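Local coordinates for protein acyl-coenzyme A oxidase (Caenorhabditis elegans, PDB 5K3H) that catalyses the FAD-dependent desaturation of acyl-CoAs to (2E)-enoyl-CoAs, reducing O2 to H2O2, in the first step of peroxisomal beta-oxidation, at residues B[120-125]-B[136-141]; B[193-199]-B[222-228]; B[230-234]-B[256-260]. Residues are numbered along the deposited sequence.

The three contacts follow one another along the chain and lie on the same side of its centre. Interaction 1 joins two helices, interaction 2 joins the loops at the ends of strands 199-208 and 211-221, against which those helices pack, and interaction 3 packs a beta turn against Tyr258 further from the chain centre. Centres are about 16 Å apart between interactions 1 and 2 and about 13 Å between 2 and 3. A salt bridge, Arg139 NH2 to Glu225 OE1 at 2.6 Å, links the first pair; Leu222 O and Leu231 N, 3.0 Å apart, link the second. The Leu193 side chain is about 4 Å from that of Ala150, an FAD-binding residue of a site shared between dimer partners.

Interaction 1: B[120-125]-B[136-141]; sequences FIPALN and WLIRAL
Two helical segments, 120-125 and 136-141, run nearly antiparallel: their axes approach to 9.9 Å with a signed crossing angle of -155°. The closest CA pair is Leu124 with Leu137, 6.1 Å apart. Helix 114-127 is kinked at Pro122, whose N cannot donate to the preceding turn, yet Leu124 N bonds Phe120 O (3.0 Å) and Asn125 N bonds Ile121 O (2.9 Å); Ala140 N bonds Trp136 O (3.0 Å) and Leu141 N bonds Leu137 O (2.8 Å).

Leu124 points toward the partner in an mt rotamer, laying CD1 3.8 Å from Leu137 CA and 4.1 Å from Ala140 CB. Leu137 answers with a tp rotamer, its CD1 3.8 Å from Ile121 CG2. Ile121 leaves its helix sideways but, as mt, brings CG1 to 3.7 Å from Ala140 CB and CD1 to 3.9 Å from Leu141 CD2. Phe120 (chi1 t) places CE2 3.7 Å from Ala140 CB. Trp136 (chi1 m) offers CB at 4.2 Å from Leu124 CD2 while its indole turns away; the Trp136, Phe120 and Leu124 side chains touch Met219 of strand 211-221.

This antiparallel helical hairpin of the N-terminal region packs on the beta-sheet. Polar bonds flank the contact, His116 NE2 with Ala140 O and Gln133 NE2 with Leu124 O; between the two segments themselves, cohesion over 342 Å² is van der Waals and hydrophobic.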
loop_
_atom_site.group_PDB
_atom_site.type_symbol
_atom_site.label_atom_id
_atom_site.label_comp_id
_atom_site.label_asym_id
_atom_site.label_seq_id
_atom_site.Cartn_x
_atom_site.Cartn_y
_atom_site.Cartn_z
ATOM N N PHE B 120 -5.781 -17.689 22.060
ATOM C CA PHE B 120 -6.110 -18.966 22.689
ATOM C C PHE B 120 -6.177 -18.826 24.203
ATOM O O PHE B 120 -7.229 -19.054 24.825
ATOM C CB PHE B 120 -5.063 -20.010 22.290
ATOM C CG PHE B 120 -5.352 -21.400 22.768
ATOM C CD1 PHE B 120 -6.538 -22.032 22.439
ATOM C CD2 PHE B 120 -4.394 -22.115 23.475
ATOM C CE1 PHE B 120 -6.787 -23.346 22.851
ATOM C CE2 PHE B 120 -4.622 -23.424 23.880
ATOM C CZ PHE B 120 -5.821 -24.042 23.570
ATOM N N ILE B 121 -5.067 -18.410 24.817
ATOM C CA ILE B 121 -5.029 -18.271 26.271
ATOM C C ILE B 121 -6.018 -17.205 26.735
ATOM O O ILE B 121 -6.766 -17.461 27.703
ATOM C CB ILE B 121 -3.594 -18.045 26.747
ATOM C CG1 ILE B 121 -2.845 -19.373 26.746
ATOM C CG2 ILE B 121 -3.557 -17.384 28.104
ATOM C CD1 ILE B 121 -1.340 -19.242 26.723
ATOM N N PRO B 122 -6.121 -16.027 26.093
ATOM C CA PRO B 122 -7.177 -15.085 26.523
ATOM C C PRO B 122 -8.577 -15.677 26.480
ATOM O O PRO B 122 -9.385 -15.408 27.379
ATOM C CB PRO B 122 -7.004 -13.906 25.554
ATOM C CG PRO B 122 -5.532 -13.900 25.286
ATOM C CD PRO B 122 -5.154 -15.374 25.194
ATOM N N ALA B 123 -8.893 -16.494 25.474
ATOM C CA ALA B 123 -10.212 -17.116 25.435
ATOM C C ALA B 123 -10.407 -18.079 26.612
ATOM O O ALA B 123 -11.488 -18.135 27.209
ATOM C CB ALA B 123 -10.414 -17.807 24.088
ATOM N N LEU B 124 -9.366 -18.842 26.969
ATOM C CA LEU B 124 -9.461 -19.733 28.125
ATOM C C LEU B 124 -9.679 -18.968 29.424
ATOM O O LEU B 124 -10.473 -19.394 30.269
ATOM C CB LEU B 124 -8.213 -20.604 28.238
ATOM C CG LEU B 124 -8.094 -21.694 27.188
ATOM C CD1 LEU B 124 -6.750 -22.374 27.272
ATOM C CD2 LEU B 124 -9.223 -22.683 27.449
ATOM N N ASN B 125 -8.955 -17.862 29.623
ATOM C CA ASN B 125 -9.200 -17.023 30.793
ATOM C C ASN B 125 -10.646 -16.549 30.844
ATOM O O ASN B 125 -11.294 -16.612 31.892
ATOM C CB ASN B 125 -8.270 -15.809 30.776
ATOM C CG ASN B 125 -6.852 -16.155 31.157
ATOM O OD1 ASN B 125 -6.621 -17.004 32.026
ATOM N ND2 ASN B 125 -5.882 -15.511 30.497
ATOM N N TRP B 136 -7.045 -27.099 30.929
ATOM C CA TRP B 136 -6.536 -26.640 29.631
ATOM C C TRP B 136 -5.621 -25.422 29.697
ATOM O O TRP B 136 -4.618 -25.371 28.979
ATOM C CB TRP B 136 -7.706 -26.346 28.687
ATOM C CG TRP B 136 -8.459 -27.585 28.311
ATOM C CD1 TRP B 136 -7.929 -28.754 27.841
ATOM C CD2 TRP B 136 -9.874 -27.786 28.371
ATOM N NE1 TRP B 136 -8.924 -29.666 27.601
ATOM C CE2 TRP B 136 -10.130 -29.097 27.917
ATOM C CE3 TRP B 136 -10.956 -26.981 28.752
ATOM C CZ2 TRP B 136 -11.421 -29.626 27.839
ATOM C CZ3 TRP B 136 -12.243 -27.513 28.675
ATOM C CH2 TRP B 136 -12.459 -28.822 28.225
ATOM N N LEU B 137 -5.954 -24.428 30.523
ATOM C CA LEU B 137 -5.155 -23.209 30.583
ATOM C C LEU B 137 -3.749 -23.490 31.095
ATOM O O LEU B 137 -2.779 -22.881 30.626
ATOM C CB LEU B 137 -5.850 -22.167 31.457
ATOM C CG LEU B 137 -5.120 -20.848 31.712
ATOM C CD1 LEU B 137 -4.716 -20.149 30.412
ATOM C CD2 LEU B 137 -6.016 -19.978 32.546
ATOM N N ILE B 138 -3.618 -24.397 32.070
ATOM C CA ILE B 138 -2.299 -24.731 32.605
ATOM C C ILE B 138 -1.419 -25.352 31.524
ATOM O O ILE B 138 -0.252 -24.984 31.362
ATOM C CB ILE B 138 -2.431 -25.677 33.815
ATOM C CG1 ILE B 138 -3.211 -25.025 34.964
ATOM C CG2 ILE B 138 -1.056 -26.149 34.274
ATOM C CD1 ILE B 138 -2.670 -23.685 35.429
ATOM N N ARG B 139 -1.960 -26.303 30.768
ATOM C CA ARG B 139 -1.178 -26.901 29.692
ATOM C C ARG B 139 -0.795 -25.855 28.650
ATOM O O ARG B 139 0.346 -25.839 28.159
ATOM C CB ARG B 139 -1.971 -28.036 29.043
ATOM C CG ARG B 139 -2.278 -29.215 29.944
ATOM C CD ARG B 139 -2.761 -30.398 29.102
ATOM N NE ARG B 139 -1.709 -31.055 28.327
ATOM C CZ ARG B 139 -1.944 -31.790 27.243
ATOM N NH1 ARG B 139 -3.186 -31.935 26.796
ATOM N NH2 ARG B 139 -0.941 -32.368 26.596
ATOM N N ALA B 140 -1.720 -24.939 28.338
ATOM C CA ALA B 140 -1.422 -23.896 27.366
ATOM C C ALA B 140 -0.314 -22.993 27.882
ATOM O O ALA B 140 0.648 -22.706 27.162
ATOM C CB ALA B 140 -2.685 -23.099 27.039
ATOM N N LEU B 141 -0.416 -22.558 29.146
ATOM C CA LEU B 141 0.632 -21.707 29.718
ATOM C C LEU B 141 1.972 -22.430 29.769
ATOM O O LEU B 141 3.024 -21.814 29.561
ATOM C CB LEU B 141 0.229 -21.218 31.111
ATOM C CG LEU B 141 -0.838 -20.119 31.123
ATOM C CD1 LEU B 141 -1.352 -19.848 32.542
ATOM C CD2 LEU B 141 -0.305 -18.837 30.497
#

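Interaction 2: B[193-199]-B[222-228]; sequences LGKSSNY and LRDEKTH
The strongest polar link is very short: Tyr199 OH donates to Glu225 OE2 at 2.5 Å, although the CA-to-CB bond of Tyr199 points away and that of Glu225 sideways (both chi1 m). Next comes Leu222 N to Asn198 O at 2.8 Å; the same carbonyl takes a weak bond from Arg223 N at 3.4 Å, fixing the register, with Asn198 and Arg223 CA atoms 4.8 Å apart.

Arg223 (chi2 and chi3 t) donates from NH2 to Gly194 O and from NH1 to His228 O, each at 3.0 Å. Water 1 accepts from Arg223 NE (3.2 Å) and donates to Leu193 O (2.5 Å) and Ser197 O (3.0 Å). Water 2 joins Lys195 NZ (2.5 Å) to Arg223 NH2 (3.1 Å), like charges 4.3 Å apart. His228 NE2 gives a weak bond to Ser196 O at 3.4 Å.

Segment 193-199 is irregular. Residues 225-227 have helical angles: Asp224 OD1 accepts from Lys226 N (2.9 Å, an Asx turn) and Thr227 N (2.8 Å), together an Asx motif, and His228 N bonds Asp224 O at 2.7 Å. Leu193 CD1 packs 3.6 Å from Leu222 CD1.

The contact lies at the dimer interface: Lys195 NZ bonds Thr652 O, Arg223 NH1 weakly Asp653 O, and His228 packs on Val658, all of the second subunit. Leu193 sits beside the FAD-binding Ala150. The first loop leads into strand 199-208 and the second leaves its antiparallel neighbour 211-221, tying off that hairpin's open end. Leu193 and Leu222 pack on Ile236 of strand 234-238, and Glu225 salt-bridges Arg139 of helix 130-141.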
loop_
_atom_site.group_PDB
_atom_site.type_symbol
_atom_site.label_atom_id
_atom_site.label_comp_id
_atom_site.label_asym_id
_atom_site.label_seq_id
_atom_site.Cartn_x
_atom_site.Cartn_y
_atom_site.Cartn_z
ATOM N N LEU B 193 -3.603 -22.139 12.662
ATOM C CA LEU B 193 -4.572 -23.224 12.664
ATOM C C LEU B 193 -4.235 -24.304 11.644
ATOM O O LEU B 193 -4.625 -25.465 11.823
ATOM C CB LEU B 193 -5.975 -22.675 12.373
ATOM C CG LEU B 193 -7.098 -23.708 12.185
ATOM C CD1 LEU B 193 -7.276 -24.574 13.434
ATOM C CD2 LEU B 193 -8.433 -23.052 11.797
ATOM N N GLY B 194 -3.538 -23.946 10.568
ATOM C CA GLY B 194 -3.420 -24.863 9.448
ATOM C C GLY B 194 -2.492 -26.026 9.726
ATOM O O GLY B 194 -2.770 -27.161 9.322
ATOM N N LYS B 195 -1.369 -25.757 10.398
ATOM C CA LYS B 195 -0.302 -26.739 10.545
ATOM C C LYS B 195 0.249 -26.881 11.964
ATOM O O LYS B 195 0.657 -27.981 12.352
ATOM C CB LYS B 195 0.841 -26.374 9.597
ATOM C CG LYS B 195 0.476 -26.517 8.146
ATOM C CD LYS B 195 0.123 -27.980 7.875
ATOM C CE LYS B 195 -0.517 -28.181 6.523
ATOM N NZ LYS B 195 -0.782 -29.624 6.221
ATOM N N SER B 196 0.233 -25.799 12.752
ATOM C CA SER B 196 0.934 -25.737 14.035
ATOM C C SER B 196 0.073 -26.196 15.203
ATOM O O SER B 196 0.557 -26.916 16.086
ATOM C CB SER B 196 1.410 -24.306 14.330
ATOM O OG SER B 196 2.296 -23.814 13.337
ATOM N N SER B 197 -1.182 -25.759 15.252
ATOM C CA SER B 197 -2.007 -26.003 16.423
ATOM C C SER B 197 -2.493 -27.447 16.478
ATOM O O SER B 197 -2.805 -28.057 15.451
ATOM C CB SER B 197 -3.199 -25.044 16.430
ATOM O OG SER B 197 -2.762 -23.712 16.610
ATOM N N ASN B 198 -2.550 -27.998 17.686
ATOM C CA ASN B 198 -3.248 -29.255 17.889
ATOM C C ASN B 198 -4.552 -29.098 18.653
ATOM O O ASN B 198 -5.332 -30.051 18.711
ATOM C CB ASN B 198 -2.341 -30.298 18.577
ATOM C CG ASN B 198 -1.532 -29.740 19.740
ATOM O OD1 ASN B 198 -1.871 -28.731 20.360
ATOM N ND2 ASN B 198 -0.430 -30.404 20.028
ATOM N N TYR B 199 -4.818 -27.921 19.206
ATOM C CA TYR B 199 -6.098 -27.589 19.817
ATOM C C TYR B 199 -6.610 -26.276 19.236
ATOM O O TYR B 199 -5.848 -25.497 18.655
ATOM C CB TYR B 199 -5.970 -27.494 21.350
ATOM C CG TYR B 199 -5.885 -28.851 22.024
ATOM C CD1 TYR B 199 -4.727 -29.638 21.916
ATOM C CD2 TYR B 199 -6.934 -29.327 22.809
ATOM C CE1 TYR B 199 -4.640 -30.885 22.520
ATOM C CE2 TYR B 199 -6.853 -30.561 23.420
ATOM C CZ TYR B 199 -5.701 -31.339 23.278
ATOM O OH TYR B 199 -5.615 -32.569 23.900
ATOM N N LEU B 222 -7.715 -31.139 17.713
ATOM C CA LEU B 222 -7.605 -31.153 16.261
ATOM C C LEU B 222 -6.693 -32.241 15.732
ATOM O O LEU B 222 -6.989 -32.828 14.695
ATOM C CB LEU B 222 -7.073 -29.804 15.757
ATOM C CG LEU B 222 -7.778 -28.561 16.267
ATOM C CD1 LEU B 222 -6.996 -27.325 15.811
ATOM C CD2 LEU B 222 -9.215 -28.573 15.781
ATOM N N ARG B 223 -5.567 -32.474 16.396
ATOM C CA ARG B 223 -4.558 -33.431 15.972
ATOM C C ARG B 223 -4.134 -34.278 17.162
ATOM O O ARG B 223 -4.210 -33.847 18.317
ATOM C CB ARG B 223 -3.324 -32.736 15.378
ATOM C CG ARG B 223 -3.590 -31.974 14.093
ATOM C CD ARG B 223 -2.412 -31.070 13.748
ATOM N NE ARG B 223 -2.603 -30.345 12.493
ATOM C CZ ARG B 223 -2.177 -30.760 11.302
ATOM N NH1 ARG B 223 -1.510 -31.906 11.196
ATOM N NH2 ARG B 223 -2.409 -30.020 10.221
ATOM N N ASP B 224 -3.725 -35.506 16.865
ATOM C CA ASP B 224 -3.220 -36.406 17.891
ATOM C C ASP B 224 -1.977 -35.829 18.556
ATOM O O ASP B 224 -1.065 -35.352 17.879
ATOM C CB ASP B 224 -2.911 -37.760 17.276
ATOM C CG ASP B 224 -2.392 -38.744 18.292
ATOM O OD1 ASP B 224 -1.151 -38.963 18.344
ATOM O OD2 ASP B 224 -3.238 -39.281 19.043
ATOM N N GLU B 225 -1.941 -35.881 19.893
ATOM C CA GLU B 225 -0.847 -35.256 20.631
ATOM C C GLU B 225 0.496 -35.938 20.399
ATOM O O GLU B 225 1.535 -35.295 20.568
ATOM C CB GLU B 225 -1.149 -35.225 22.135
ATOM C CG GLU B 225 -2.367 -34.399 22.528
ATOM C CD GLU B 225 -2.327 -33.908 23.975
ATOM O OE1 GLU B 225 -1.255 -33.967 24.596
ATOM O OE2 GLU B 225 -3.365 -33.450 24.501
ATOM N N LYS B 226 0.521 -37.215 20.022
ATOM C CA LYS B 226 1.801 -37.902 19.844
ATOM C C LYS B 226 2.293 -37.903 18.399
ATOM O O LYS B 226 3.493 -37.730 18.159
ATOM C CB LYS B 226 1.708 -39.345 20.354
ATOM C CG LYS B 226 2.966 -40.188 20.105
ATOM C CD LYS B 226 4.227 -39.511 20.667
ATOM C CE LYS B 226 5.437 -40.441 20.617
ATOM N NZ LYS B 226 6.720 -39.689 20.709
ATOM N N THR B 227 1.396 -38.092 17.431
ATOM C CA THR B 227 1.778 -38.142 16.030
ATOM C C THR B 227 1.514 -36.833 15.285
ATOM O O THR B 227 2.109 -36.619 14.220
ATOM C CB THR B 227 1.042 -39.308 15.349
ATOM O OG1 THR B 227 1.545 -39.497 14.025
ATOM C CG2 THR B 227 -0.456 -39.058 15.291
ATOM N N HIS B 228 0.654 -35.952 15.829
ATOM C CA HIS B 228 0.270 -34.678 15.200
ATOM C C HIS B 228 -0.487 -34.888 13.882
ATOM O O HIS B 228 -0.461 -34.036 12.984
ATOM C CB HIS B 228 1.489 -33.767 14.994
ATOM C CG HIS B 228 1.166 -32.306 15.062
ATOM N ND1 HIS B 228 1.291 -31.458 13.978
ATOM C CD2 HIS B 228 0.712 -31.544 16.085
ATOM C CE1 HIS B 228 0.931 -30.236 14.333
ATOM N NE2 HIS B 228 0.575 -30.262 15.605
HETATM O O HOH W 1 -3.019 -27.203 12.613
HETATM O O HOH W 2 -2.808 -30.754 7.268
#

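Interaction 3: B[230-234]-B[256-260]; sequences PLPGI and NNYRI
Tyr258 lays one ring face against Ile234: Ile234 CD1 stands 3.5 Å from the ring centroid and 8° off its normal, a well-centred CH-pi contact, while Ile234 CG1 comes within 3.4 Å of Tyr258 CE1. The mm rotamer of Ile234 and chi1 t, chi2 78° of Tyr258 produce this overlap. At the ring edge lie Pro232 O, 3.1 Å from Tyr258 CD1, and Leu231 CB, 4.1 Å from Tyr258 CE1. Leu231 (mt) packs CD1 3.2 Å from Tyr258 OH; that hydroxyl makes a weak hydrogen bond with Pro221 O.

The backbone around the ring is a type II beta turn from Leu231 to Ile234, closed by Ile234 N to Leu231 O at 3.0 Å. Pro232 (-59/135) and Gly233 (88/2) occupy its corners. A CB on Gly233 would be jammed against the preceding carbonyl and lie only 3.3 Å from Asn256 O, so the geometry calls for glycine. The nearest CA pair is Gly233 with Asn256, 4.7 Å apart, and Asn256 N donates to Gly233 O at 2.9 Å.

Asn257, at 45/58, turns the chain into strand 258-261. Asn257 and Tyr258 both face Leu178 of strand 175-179, so the arrangement combines a proline-glycine type II turn leading into strand 234-238 with a G1 beta bulge, where the chain passes from the three-stranded antiparallel sheet (strand 251-255) into the mixed sheet (strand 258-261).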
loop_
_atom_site.group_PDB
_atom_site.type_symbol
_atom_site.label_atom_id
_atom_site.label_comp_id
_atom_site.label_asym_id
_atom_site.label_seq_id
_atom_site.Cartn_x
_atom_site.Cartn_y
_atom_site.Cartn_z
ATOM N N PRO B 230 -4.156 -35.310 11.802
ATOM C CA PRO B 230 -5.530 -34.848 12.055
ATOM C C PRO B 230 -6.409 -35.966 12.595
ATOM O O PRO B 230 -6.444 -37.058 12.033
ATOM C CB PRO B 230 -6.006 -34.386 10.672
ATOM C CG PRO B 230 -4.745 -34.050 9.928
ATOM C CD PRO B 230 -3.686 -34.980 10.447
ATOM N N LEU B 231 -7.171 -35.668 13.657
ATOM C CA LEU B 231 -8.081 -36.641 14.254
ATOM C C LEU B 231 -9.244 -36.969 13.307
ATOM O O LEU B 231 -9.548 -36.199 12.395
ATOM C CB LEU B 231 -8.609 -36.127 15.595
ATOM C CG LEU B 231 -7.558 -36.003 16.708
ATOM C CD1 LEU B 231 -8.106 -35.363 17.974
ATOM C CD2 LEU B 231 -6.953 -37.370 17.018
ATOM N N PRO B 232 -9.883 -38.136 13.470
ATOM C CA PRO B 232 -10.939 -38.525 12.519
ATOM C C PRO B 232 -12.081 -37.519 12.478
ATOM O O PRO B 232 -12.564 -37.052 13.510
ATOM C CB PRO B 232 -11.398 -39.897 13.037
ATOM C CG PRO B 232 -10.242 -40.415 13.768
ATOM C CD PRO B 232 -9.613 -39.223 14.432
ATOM N N GLY B 233 -12.503 -37.184 11.264
ATOM C CA GLY B 233 -13.544 -36.205 11.063
ATOM C C GLY B 233 -13.047 -34.787 10.961
ATOM O O GLY B 233 -13.875 -33.870 10.848
ATOM N N ILE B 234 -11.731 -34.579 11.032
ATOM C CA ILE B 234 -11.115 -33.256 10.995
ATOM C C ILE B 234 -10.462 -33.048 9.636
ATOM O O ILE B 234 -9.509 -33.758 9.287
ATOM C CB ILE B 234 -10.082 -33.096 12.113
ATOM C CG1 ILE B 234 -10.788 -33.186 13.469
ATOM C CG2 ILE B 234 -9.284 -31.824 11.937
ATOM C CD1 ILE B 234 -11.716 -32.048 13.762
ATOM N N ASN B 256 -16.664 -33.298 10.267
ATOM C CA ASN B 256 -17.654 -34.271 9.777
ATOM C C ASN B 256 -18.244 -34.975 10.995
ATOM O O ASN B 256 -17.741 -36.009 11.431
ATOM C CB ASN B 256 -17.013 -35.266 8.805
ATOM C CG ASN B 256 -18.030 -36.199 8.158
ATOM O OD1 ASN B 256 -19.246 -35.961 8.217
ATOM N ND2 ASN B 256 -17.526 -37.247 7.474
ATOM N N ASN B 257 -19.311 -34.395 11.543
ATOM C CA ASN B 257 -20.005 -34.912 12.727
ATOM C C ASN B 257 -19.002 -35.318 13.819
ATOM O O ASN B 257 -18.948 -36.471 14.263
ATOM C CB ASN B 257 -20.944 -36.063 12.342
ATOM C CG ASN B 257 -22.157 -35.581 11.529
ATOM O OD1 ASN B 257 -22.902 -34.681 11.965
ATOM N ND2 ASN B 257 -22.353 -36.164 10.336
ATOM N N TYR B 258 -18.187 -34.337 14.233
ATOM C CA TYR B 258 -17.060 -34.546 15.143
ATOM C C TYR B 258 -17.503 -34.375 16.591
ATOM O O TYR B 258 -17.952 -33.292 16.978
ATOM C CB TYR B 258 -15.946 -33.557 14.804
ATOM C CG TYR B 258 -14.642 -33.718 15.553
ATOM C CD1 TYR B 258 -13.727 -34.702 15.208
ATOM C CD2 TYR B 258 -14.322 -32.859 16.596
ATOM C CE1 TYR B 258 -12.521 -34.829 15.892
ATOM C CE2 TYR B 258 -13.136 -32.971 17.285
ATOM C CZ TYR B 258 -12.235 -33.955 16.933
ATOM O OH TYR B 258 -11.052 -34.050 17.632
ATOM N N ARG B 259 -17.305 -35.417 17.405
ATOM C CA ARG B 259 -17.884 -35.505 18.745
ATOM C C ARG B 259 -16.886 -35.131 19.839
ATOM O O ARG B 259 -15.763 -35.651 19.872
ATOM C CB ARG B 259 -18.415 -36.915 18.994
ATOM C CG ARG B 259 -19.616 -37.247 18.140
ATOM C CD ARG B 259 -20.208 -38.635 18.414
ATOM N NE ARG B 259 -21.487 -38.734 17.722
ATOM C CZ ARG B 259 -22.677 -38.612 18.306
ATOM N NH1 ARG B 259 -22.780 -38.430 19.621
ATOM N NH2 ARG B 259 -23.772 -38.685 17.561
ATOM N N ILE B 260 -17.311 -34.241 20.737
ATOM C CA ILE B 260 -16.532 -33.824 21.905
ATOM C C ILE B 260 -17.434 -33.910 23.140
ATOM O O ILE B 260 -18.675 -33.821 23.014
ATOM C CB ILE B 260 -15.927 -32.416 21.719
ATOM C CG1 ILE B 260 -17.012 -31.347 21.577
ATOM C CG2 ILE B 260 -15.002 -32.370 20.512
ATOM C CD1 ILE B 260 -16.460 -29.942 21.421
#